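Local coordinates for bifunctional GH43-CE protein (Bacteroides eggerthii, PDB 6MLY) that probably breaks down complex arabinoxylans, joining a family 43 glycoside hydrolase, thought to act as a xylosidase, to a carbohydrate esterase in one chain, at residues 740-743 against 744-748; 46-49 against 50-53; 124-127 against 128-131; 750-754 against 755-759. All coordinates share one frame; numbering follows the deposited sequence.

How the interactions relate
The four local contacts fall into two groups on opposite sides of the chain's centre. Interactions 2 and 3 belong to the family 43 glycoside hydrolase, with centres 19 Å apart and nearest atoms about 10 Å apart. Interactions 1 and 4 share helix 741-752 of the esterase and touch, Ser748 CB lying 3.5 Å from Leu757 CD2; the centres of interactions 1 and 2 are 64 Å apart. Interaction 2 is nearest the predicted hydrolase site, the Met49 side chain being about 10 Å from that of Asp143. In the esterase the side chains of Phe747 and Gln754 lie about 10 Å and 8 Å from the bound sodium ion.

Interaction 1: residues 740-743 against 744-748; sequences PNCQ and SIFFS
Phe746 packs against Cys742, one turn earlier on helix 741-752, the helical crossover between strands 727-733 and 757-763 in a beta-alpha-beta unit of the alpha/beta-hydrolase-like esterase. Its CB lies 3.5 Å from Gln743 O. With CG beside the backbone N (chi1 -65°), the ring is directed back towards the start of the helix. CG comes 3.2 Å from Cys742 O, which sits over one ring face, displaced toward the rim; CD1 meets the same oxygen. On the other branch, CD2 approaches Gln743 CA obliquely and CE2 nears Gln743 NE2, the amide and ring planes standing 77° apart. Gln743 OE1 is held by the backbone N of Ile679 and of Asp680. At the tip, Phe746 CZ is 3.9 Å from Cys742 CB, which makes a CH-pi contact over the face. Cys742 SG, disulfide-bonded to Cys687, forms an oblique sulfur-aromatic contact with the ring, and Arg683 adds a cation-pi contact. With an alanine in place of Phe746, Cys742 would probably lose its aromatic neighbour and Arg683 would be left without its ring. The helical bond from Phe746 N to Cys742 O is nearly straight (176°). On the same helix, Ser744 O accepts from both Ser748 N and Ser748 OG; Ser748 OG, 2.6 Å from Ser744 O, approaches from above the carbonyl plane.

Interaction 2: residues 46-49 against 50-53; sequences STTM and HMSP
Thr48 and Met51 meet because Thr48 places OG1 between its own N and carbonyl carbon (chi1 63°), while Met51 sets CG beside its backbone N (chi1 -56°). The two side chains cross at about a right angle: Thr48 OG1 lies 3.8 Å from Met51 CB, and Thr48 CB is 3.9 Å from Met51 CG. Beyond CG the methionine bends twice and leaves the turn, and its side chain packs on Gln333, Thr371 and Met485. Backbone closure comes from Met51 N, which donates to Thr48 O at 3.1 Å from above the carbonyl plane. This bond closes a type II' beta turn from Thr48 to Met51, with Met49 at positive phi (54°), a position often taken by glycine. The turn leads out of the family 43 domain's strand 41-45 into the short strand 51-52, which edges an antiparallel sheet otherwise built from strands of the concanavalin A-like region; Ser52 pairs there with Trp334, a backbone link between the two regions. His50 has its ring obliquely beside Met49, His50 ND1 lying 4.0 Å from Met49 CB. That nitrogen hydrogen-bonds to the backbone N of Gly92, which probably limits the ring's rotation, while Tyr91 meets the imidazole edge-to-face. Met49 runs extended beyond CG and rests on Trp96.

Interaction 3: residues 124-127 against 128-131; sequences TKNL and EKGP
Thr124 OG1 donates to Pro131 O at 2.8 Å and accepts from Asn126 N at 3.2 Å, the latter bond nearly straight (172°) and defining an ST turn. This turn starts the loop between antiparallel strands 118-124 and 133-137, in a four-stranded sheet consistent with a blade of the family 43 beta-propeller. Thr124 carries OG1 opposite its own N (chi1 -173°), within reach of both partners. Replacing it with valine removes the hydroxyl and would probably leave Asn126 N and Pro131 O without their shared mate. Asn126 O takes Gly130 N at 2.8 Å and, weakly, Lys129 N; Asn126 OD1 receives a weak bond from Glu128 N at 3.3 Å. Gly130 has backbone angles at which a CB would collide with the preceding carbonyl oxygen, and a cis peptide follows it into Pro131. Two groups bond beyond the loop: Leu127 O accepts from Asn70 ND2, while Glu128 OE1 is hydrogen-bonded to Tyr43 OH and forms a salt bridge with Lys59 NZ. The aliphatic chain of Lys129 passes obliquely alongside the Asn126 amide, with Lys129 CE 3.5 Å from Asn126 ND2.

Interaction 4: residues 750-754 against 755-759; sequences ALRAQ and GRLEE
Leu751 O is gripped from both faces of its carbonyl plane, by Arg756 N at 3.3 Å on one and by Gln754 N on the other. The Arg756 N-H points almost straight at the oxygen (174°) yet stands far above the carbonyl plane. A second bond runs from the same arginine's side chain back to the chain just before it: bent at chi2 and chi3, Arg756 swings NE to 3.3 Å from Gln754 O. That oxygen lies at the edge of the guanidinium, close to its plane (11° out), which favours one rotation of the group; NH1 is held by the backbone O of Asp725, a residue of the sodium site. Together with the weak bond from Gly755 N to Arg752 O, the 756-to-751 bond makes a Schellman motif that ends helix 741-752. Gly755, the C-prime residue, adopts positive phi (88°), where a CB would clash with Gln754 O. The chain then enters strand 757-763, completing the beta-alpha-beta unit beside strand 727-733. Apolar groups follow the reversal: Leu751 CD2 packs at 3.7 Å on Arg756 CB, the two side chains crossing at about a right angle, and Leu751 CB lies 4.0 Å from Leu757 CB. Leu757 CB also lies 3.9 Å from Arg752 CB, and Leu757 CD2 approaches the same Arg752 carbon.

Interaction 1: residues 740-743 against 744-748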
loop_
_atom_site.group_PDB
_atom_site.type_symbol
_atom_site.label_atom_id
_atom_site.label_comp_id
_atom_site.label_asym_id
_atom_site.label_seq_id
_atom_site.Cartn_x
_atom_site.Cartn_y
_atom_site.Cartn_z
ATOM N N PRO A 740 -31.632 -24.147 -6.609
ATOM C CA PRO A 740 -32.648 -24.787 -5.774
ATOM C C PRO A 740 -32.118 -25.661 -4.623
ATOM O O PRO A 740 -31.081 -26.309 -4.753
ATOM C CB PRO A 740 -33.438 -25.669 -6.757
ATOM C CG PRO A 740 -32.525 -25.830 -7.954
ATOM C CD PRO A 740 -31.747 -24.535 -8.021
ATOM N N ASN A 741 -32.851 -25.600 -3.503
ATOM C CA ASN A 741 -32.924 -26.576 -2.391
ATOM C C ASN A 741 -32.338 -27.946 -2.766
ATOM O O ASN A 741 -31.413 -28.427 -2.104
ATOM C CB ASN A 741 -34.388 -26.766 -1.965
ATOM C CG ASN A 741 -34.568 -27.062 -0.492
ATOM O OD1 ASN A 741 -34.111 -26.310 0.368
ATOM N ND2 ASN A 741 -35.267 -28.140 -0.189
ATOM N N CYS A 742 -32.909 -28.565 -3.812
ATOM C CA CYS A 742 -32.712 -29.987 -4.149
ATOM C C CYS A 742 -31.224 -30.322 -4.336
ATOM O O CYS A 742 -30.784 -31.398 -3.943
ATOM C CB CYS A 742 -33.549 -30.416 -5.358
ATOM S SG CYS A 742 -33.293 -29.492 -6.903
ATOM N N GLN A 743 -30.454 -29.395 -4.911
ATOM C CA GLN A 743 -29.023 -29.603 -5.213
ATOM C C GLN A 743 -28.247 -30.004 -3.951
ATOM O O GLN A 743 -27.528 -31.008 -3.948
ATOM C CB GLN A 743 -28.432 -28.337 -5.832
ATOM C CG GLN A 743 -28.908 -28.097 -7.253
ATOM C CD GLN A 743 -28.382 -29.142 -8.203
ATOM O OE1 GLN A 743 -27.251 -29.612 -8.076
ATOM N NE2 GLN A 743 -29.207 -29.514 -9.168
ATOM N N SER A 744 -28.390 -29.205 -2.889
ATOM C CA SER A 744 -27.748 -29.483 -1.607
ATOM C C SER A 744 -28.193 -30.849 -1.061
ATOM O O SER A 744 -27.354 -31.603 -0.564
ATOM C CB SER A 744 -27.997 -28.373 -0.613
ATOM O OG SER A 744 -26.979 -27.384 -0.695
ATOM N N ILE A 745 -29.491 -31.169 -1.183
ATOM C CA ILE A 745 -30.077 -32.400 -0.598
ATOM C C ILE A 745 -29.579 -33.639 -1.359
ATOM O O ILE A 745 -29.190 -34.624 -0.733
ATOM C CB ILE A 745 -31.618 -32.327 -0.536
ATOM C CG1 ILE A 745 -32.086 -31.134 0.303
ATOM C CG2 ILE A 745 -32.189 -33.635 -0.011
ATOM C CD1 ILE A 745 -33.550 -30.802 0.162
ATOM N N PHE A 746 -29.587 -33.580 -2.697
ATOM C CA PHE A 746 -28.932 -34.592 -3.535
ATOM C C PHE A 746 -27.538 -34.910 -2.977
ATOM O O PHE A 746 -27.167 -36.070 -2.849
ATOM C CB PHE A 746 -28.755 -34.121 -4.984
ATOM C CG PHE A 746 -30.007 -33.892 -5.797
ATOM C CD1 PHE A 746 -31.232 -34.425 -5.419
ATOM C CD2 PHE A 746 -29.944 -33.163 -6.979
ATOM C CE1 PHE A 746 -32.366 -34.209 -6.186
ATOM C CE2 PHE A 746 -31.082 -32.954 -7.745
ATOM C CZ PHE A 746 -32.291 -33.479 -7.349
ATOM N N PHE A 747 -26.774 -33.861 -2.659
ATOM C CA PHE A 747 -25.384 -33.978 -2.237
ATOM C C PHE A 747 -25.311 -34.572 -0.823
ATOM O O PHE A 747 -24.566 -35.515 -0.588
ATOM C CB PHE A 747 -24.687 -32.616 -2.353
ATOM C CG PHE A 747 -23.209 -32.609 -2.048
ATOM C CD1 PHE A 747 -22.365 -33.579 -2.567
ATOM C CD2 PHE A 747 -22.654 -31.614 -1.259
ATOM C CE1 PHE A 747 -21.005 -33.561 -2.291
ATOM C CE2 PHE A 747 -21.292 -31.591 -0.990
ATOM C CZ PHE A 747 -20.470 -32.568 -1.504
ATOM N N SER A 748 -26.083 -34.015 0.113
ATOM C CA SER A 748 -26.046 -34.465 1.508
ATOM C C SER A 748 -26.473 -35.937 1.632
ATOM O O SER A 748 -25.924 -36.653 2.465
ATOM C CB SER A 748 -26.866 -33.574 2.408
ATOM O OG SER A 748 -27.787 -32.801 1.663
#

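Interaction 2: residues 46-49 against 50-53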
loop_
_atom_site.group_PDB
_atom_site.type_symbol
_atom_site.label_atom_id
_atom_site.label_comp_id
_atom_site.label_asym_id
_atom_site.label_seq_id
_atom_site.Cartn_x
_atom_site.Cartn_y
_atom_site.Cartn_z
ATOM N N SER A 46 17.055 19.679 0.386
ATOM C CA SER A 46 16.234 18.594 -0.157
ATOM C C SER A 46 15.038 19.156 -0.932
ATOM O O SER A 46 14.719 20.340 -0.832
ATOM C CB SER A 46 15.792 17.697 0.964
ATOM O OG SER A 46 15.513 16.397 0.486
ATOM N N THR A 47 14.392 18.285 -1.714
ATOM C CA THR A 47 13.194 18.625 -2.487
ATOM C C THR A 47 11.963 17.949 -1.862
ATOM O O THR A 47 11.989 16.749 -1.552
ATOM C CB THR A 47 13.351 18.222 -3.959
ATOM O OG1 THR A 47 14.480 18.890 -4.523
ATOM C CG2 THR A 47 12.136 18.557 -4.793
ATOM N N THR A 48 10.906 18.751 -1.658
ATOM C CA THR A 48 9.565 18.286 -1.287
ATOM C C THR A 48 8.503 18.898 -2.211
ATOM O O THR A 48 7.307 18.714 -1.970
ATOM C CB THR A 48 9.228 18.638 0.166
ATOM O OG1 THR A 48 9.225 20.063 0.289
ATOM C CG2 THR A 48 10.191 18.011 1.150
ATOM N N MET A 49 8.942 19.613 -3.255
ATOM C CA MET A 49 8.079 20.128 -4.314
ATOM C C MET A 49 6.933 20.946 -3.700
ATOM O O MET A 49 7.164 22.033 -3.163
ATOM C CB MET A 49 7.536 18.971 -5.165
ATOM C CG MET A 49 8.598 18.310 -6.018
ATOM S SD MET A 49 8.188 16.603 -6.455
ATOM C CE MET A 49 9.781 16.043 -7.059
ATOM N N HIS A 50 5.719 20.375 -3.717
ATOM C CA HIS A 50 4.474 21.107 -3.488
ATOM C C HIS A 50 4.082 21.097 -2.005
ATOM O O HIS A 50 3.016 21.594 -1.663
ATOM C CB HIS A 50 3.351 20.521 -4.352
ATOM C CG HIS A 50 3.157 19.059 -4.136
ATOM N ND1 HIS A 50 3.636 18.120 -5.021
ATOM C CD2 HIS A 50 2.602 18.375 -3.116
ATOM C CE1 HIS A 50 3.363 16.919 -4.573
ATOM N NE2 HIS A 50 2.725 17.045 -3.405
ATOM N N MET A 51 4.937 20.542 -1.138
ATOM C CA MET A 51 4.685 20.529 0.301
ATOM C C MET A 51 4.984 21.907 0.908
ATOM O O MET A 51 5.765 22.686 0.372
ATOM C CB MET A 51 5.542 19.478 1.014
ATOM C CG MET A 51 5.368 18.070 0.482
ATOM S SD MET A 51 3.643 17.500 0.415
ATOM C CE MET A 51 3.390 17.029 2.124
ATOM N N SER A 52 4.356 22.162 2.057
ATOM C CA SER A 52 4.481 23.384 2.823
ATOM C C SER A 52 4.620 23.020 4.302
ATOM O O SER A 52 3.703 22.417 4.861
ATOM C CB SER A 52 3.287 24.274 2.576
ATOM O OG SER A 52 3.153 25.264 3.586
ATOM N N PRO A 53 5.749 23.378 4.938
ATOM C CA PRO A 53 6.834 24.182 4.392
ATOM C C PRO A 53 7.720 23.459 3.362
ATOM O O PRO A 53 7.555 22.246 3.138
ATOM C CB PRO A 53 7.668 24.551 5.628
ATOM C CG PRO A 53 7.475 23.386 6.550
ATOM C CD PRO A 53 6.027 23.003 6.333
#

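Interaction 3: residues 124-127 against 128-131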
loop_
_atom_site.group_PDB
_atom_site.type_symbol
_atom_site.label_atom_id
_atom_site.label_comp_id
_atom_site.label_asym_id
_atom_site.label_seq_id
_atom_site.Cartn_x
_atom_site.Cartn_y
_atom_site.Cartn_z
ATOM N N THR A 124 21.552 32.839 5.898
ATOM C CA THR A 124 21.511 32.917 7.366
ATOM C C THR A 124 22.870 32.531 7.970
ATOM O O THR A 124 23.660 31.827 7.336
ATOM C CB THR A 124 20.429 31.994 7.938
ATOM O OG1 THR A 124 20.337 32.258 9.338
ATOM C CG2 THR A 124 20.723 30.529 7.706
ATOM N N LYS A 125 23.109 32.971 9.214
ATOM C CA LYS A 125 24.323 32.634 9.971
ATOM C C LYS A 125 24.051 31.458 10.919
ATOM O O LYS A 125 24.956 30.982 11.591
ATOM C CB LYS A 125 24.834 33.858 10.744
ATOM C CG LYS A 125 25.464 34.943 9.878
ATOM C CD LYS A 125 25.791 36.237 10.614
ATOM C CE LYS A 125 27.270 36.440 10.871
ATOM N NZ LYS A 125 27.518 37.690 11.629
ATOM N N ASN A 126 22.799 30.996 10.972
ATOM C CA ASN A 126 22.420 29.829 11.775
ATOM C C ASN A 126 21.392 29.005 10.990
ATOM O O ASN A 126 20.212 29.350 10.948
ATOM C CB ASN A 126 21.890 30.245 13.151
ATOM C CG ASN A 126 21.769 29.088 14.121
ATOM O OD1 ASN A 126 21.752 27.926 13.720
ATOM N ND2 ASN A 126 21.679 29.398 15.404
ATOM N N LEU A 127 21.856 27.902 10.392
ATOM C CA LEU A 127 21.056 27.090 9.458
ATOM C C LEU A 127 19.910 26.358 10.181
ATOM O O LEU A 127 18.940 25.951 9.544
ATOM C CB LEU A 127 21.994 26.104 8.753
ATOM C CG LEU A 127 21.445 25.436 7.495
ATOM C CD1 LEU A 127 20.923 26.465 6.508
ATOM C CD2 LEU A 127 22.508 24.571 6.839
ATOM N N GLU A 128 20.005 26.210 11.505
ATOM C CA GLU A 128 19.023 25.460 12.278
ATOM C C GLU A 128 17.895 26.374 12.783
ATOM O O GLU A 128 16.767 25.913 12.926
ATOM C CB GLU A 128 19.720 24.733 13.429
ATOM C CG GLU A 128 20.844 23.819 12.961
ATOM C CD GLU A 128 21.599 23.080 14.056
ATOM O OE1 GLU A 128 22.643 22.470 13.743
ATOM O OE2 GLU A 128 21.150 23.118 15.219
ATOM N N LYS A 129 18.192 27.655 13.050
ATOM C CA LYS A 129 17.236 28.564 13.729
ATOM C C LYS A 129 16.833 29.760 12.851
ATOM O O LYS A 129 15.738 30.300 13.019
ATOM C CB LYS A 129 17.829 29.073 15.049
ATOM C CG LYS A 129 18.298 27.983 16.006
ATOM C CD LYS A 129 18.676 28.498 17.386
ATOM C CE LYS A 129 19.872 27.780 17.986
ATOM N NZ LYS A 129 20.671 28.669 18.865
ATOM N N GLY A 130 17.713 30.192 11.941
ATOM C CA GLY A 130 17.472 31.384 11.134
ATOM C C GLY A 130 17.873 32.657 11.880
ATOM O O GLY A 130 18.650 32.593 12.831
ATOM N N PRO A 131 17.332 33.811 11.463
ATOM C CA PRO A 131 16.319 33.920 10.422
ATOM C C PRO A 131 16.946 33.989 9.021
ATOM O O PRO A 131 18.169 33.962 8.896
ATOM C CB PRO A 131 15.538 35.213 10.723
ATOM C CG PRO A 131 16.217 35.795 11.944
ATOM C CD PRO A 131 17.595 35.169 11.942
#

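Interaction 4: residues 750-754 against 755-759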
loop_
_atom_site.group_PDB
_atom_site.type_symbol
_atom_site.label_atom_id
_atom_site.label_comp_id
_atom_site.label_asym_id
_atom_site.label_seq_id
_atom_site.Cartn_x
_atom_site.Cartn_y
_atom_site.Cartn_z
ATOM N N ALA A 750 -26.097 -38.339 -0.751
ATOM C CA ALA A 750 -25.019 -39.126 -1.327
ATOM C C ALA A 750 -23.904 -39.302 -0.287
ATOM O O ALA A 750 -23.384 -40.406 -0.110
ATOM C CB ALA A 750 -24.527 -38.467 -2.590
ATOM N N LEU A 751 -23.576 -38.203 0.405
ATOM C CA LEU A 751 -22.535 -38.154 1.437
ATOM C C LEU A 751 -22.928 -39.036 2.630
ATOM O O LEU A 751 -22.220 -39.989 2.961
ATOM C CB LEU A 751 -22.336 -36.701 1.886
ATOM C CG LEU A 751 -21.657 -35.774 0.879
ATOM C CD1 LEU A 751 -21.893 -34.320 1.250
ATOM C CD2 LEU A 751 -20.167 -36.065 0.782
ATOM N N ARG A 752 -24.064 -38.719 3.261
ATOM C CA ARG A 752 -24.493 -39.360 4.513
ATOM C C ARG A 752 -24.511 -40.884 4.367
ATOM O O ARG A 752 -24.310 -41.598 5.349
ATOM C CB ARG A 752 -25.889 -38.886 4.920
ATOM C CG ARG A 752 -26.318 -39.331 6.310
ATOM C CD ARG A 752 -27.653 -38.726 6.686
ATOM N NE ARG A 752 -28.686 -39.255 5.814
ATOM C CZ ARG A 752 -29.256 -40.450 5.965
ATOM N NH1 ARG A 752 -28.984 -41.176 7.035
ATOM N NH2 ARG A 752 -30.097 -40.908 5.050
ATOM N N ALA A 753 -24.766 -41.357 3.141
ATOM C CA ALA A 753 -24.805 -42.778 2.799
ATOM C C ALA A 753 -23.438 -43.427 3.028
ATOM O O ALA A 753 -23.368 -44.629 3.242
ATOM C CB ALA A 753 -25.247 -42.959 1.366
ATOM N N GLN A 754 -22.363 -42.630 2.938
ATOM C CA GLN A 754 -20.995 -43.120 3.101
ATOM C C GLN A 754 -20.345 -42.450 4.319
ATOM O O GLN A 754 -19.148 -42.573 4.525
ATOM C CB GLN A 754 -20.237 -42.923 1.786
ATOM C CG GLN A 754 -21.076 -43.284 0.563
ATOM C CD GLN A 754 -20.381 -44.173 -0.439
ATOM O OE1 GLN A 754 -19.226 -43.961 -0.805
ATOM N NE2 GLN A 754 -21.104 -45.182 -0.906
ATOM N N GLY A 755 -21.161 -41.768 5.129
ATOM C CA GLY A 755 -20.816 -41.360 6.486
ATOM C C GLY A 755 -20.123 -40.012 6.539
ATOM O O GLY A 755 -19.576 -39.642 7.578
ATOM N N ARG A 756 -20.166 -39.276 5.423
ATOM C CA ARG A 756 -19.349 -38.077 5.215
ATOM C C ARG A 756 -20.072 -36.842 5.757
ATOM O O ARG A 756 -19.445 -35.981 6.356
ATOM C CB ARG A 756 -19.021 -37.915 3.729
ATOM C CG ARG A 756 -18.161 -39.035 3.161
ATOM C CD ARG A 756 -16.894 -39.255 3.969
ATOM N NE ARG A 756 -17.103 -40.115 5.127
ATOM C CZ ARG A 756 -16.372 -40.089 6.238
ATOM N NH1 ARG A 756 -15.377 -39.230 6.358
ATOM N NH2 ARG A 756 -16.639 -40.920 7.229
ATOM N N LEU A 757 -21.390 -36.766 5.549
ATOM C CA LEU A 757 -22.170 -35.628 6.016
ATOM C C LEU A 757 -22.131 -35.559 7.548
ATOM O O LEU A 757 -22.573 -36.485 8.239
ATOM C CB LEU A 757 -23.610 -35.757 5.510
ATOM C CG LEU A 757 -24.487 -34.527 5.735
ATOM C CD1 LEU A 757 -24.040 -33.380 4.838
ATOM C CD2 LEU A 757 -25.952 -34.854 5.502
ATOM N N GLU A 758 -21.585 -34.450 8.061
ATOM C CA GLU A 758 -21.651 -34.086 9.481
ATOM C C GLU A 758 -23.050 -33.540 9.800
ATOM O O GLU A 758 -23.635 -33.891 10.823
ATOM C CB GLU A 758 -20.574 -33.049 9.820
ATOM C CG GLU A 758 -20.745 -32.360 11.170
ATOM C CD GLU A 758 -19.962 -32.938 12.339
ATOM O OE1 GLU A 758 -19.194 -33.902 12.130
ATOM O OE2 GLU A 758 -20.116 -32.409 13.460
ATOM N N GLU A 759 -23.563 -32.667 8.924
ATOM C CA GLU A 759 -24.794 -31.943 9.175
ATOM C C GLU A 759 -25.298 -31.288 7.884
ATOM O O GLU A 759 -24.529 -30.654 7.167
ATOM C CB GLU A 759 -24.539 -30.885 10.247
ATOM C CG GLU A 759 -25.795 -30.332 10.889
ATOM C CD GLU A 759 -25.513 -29.299 11.966
ATOM O OE1 GLU A 759 -24.313 -29.015 12.220
ATOM O OE2 GLU A 759 -26.484 -28.771 12.544
#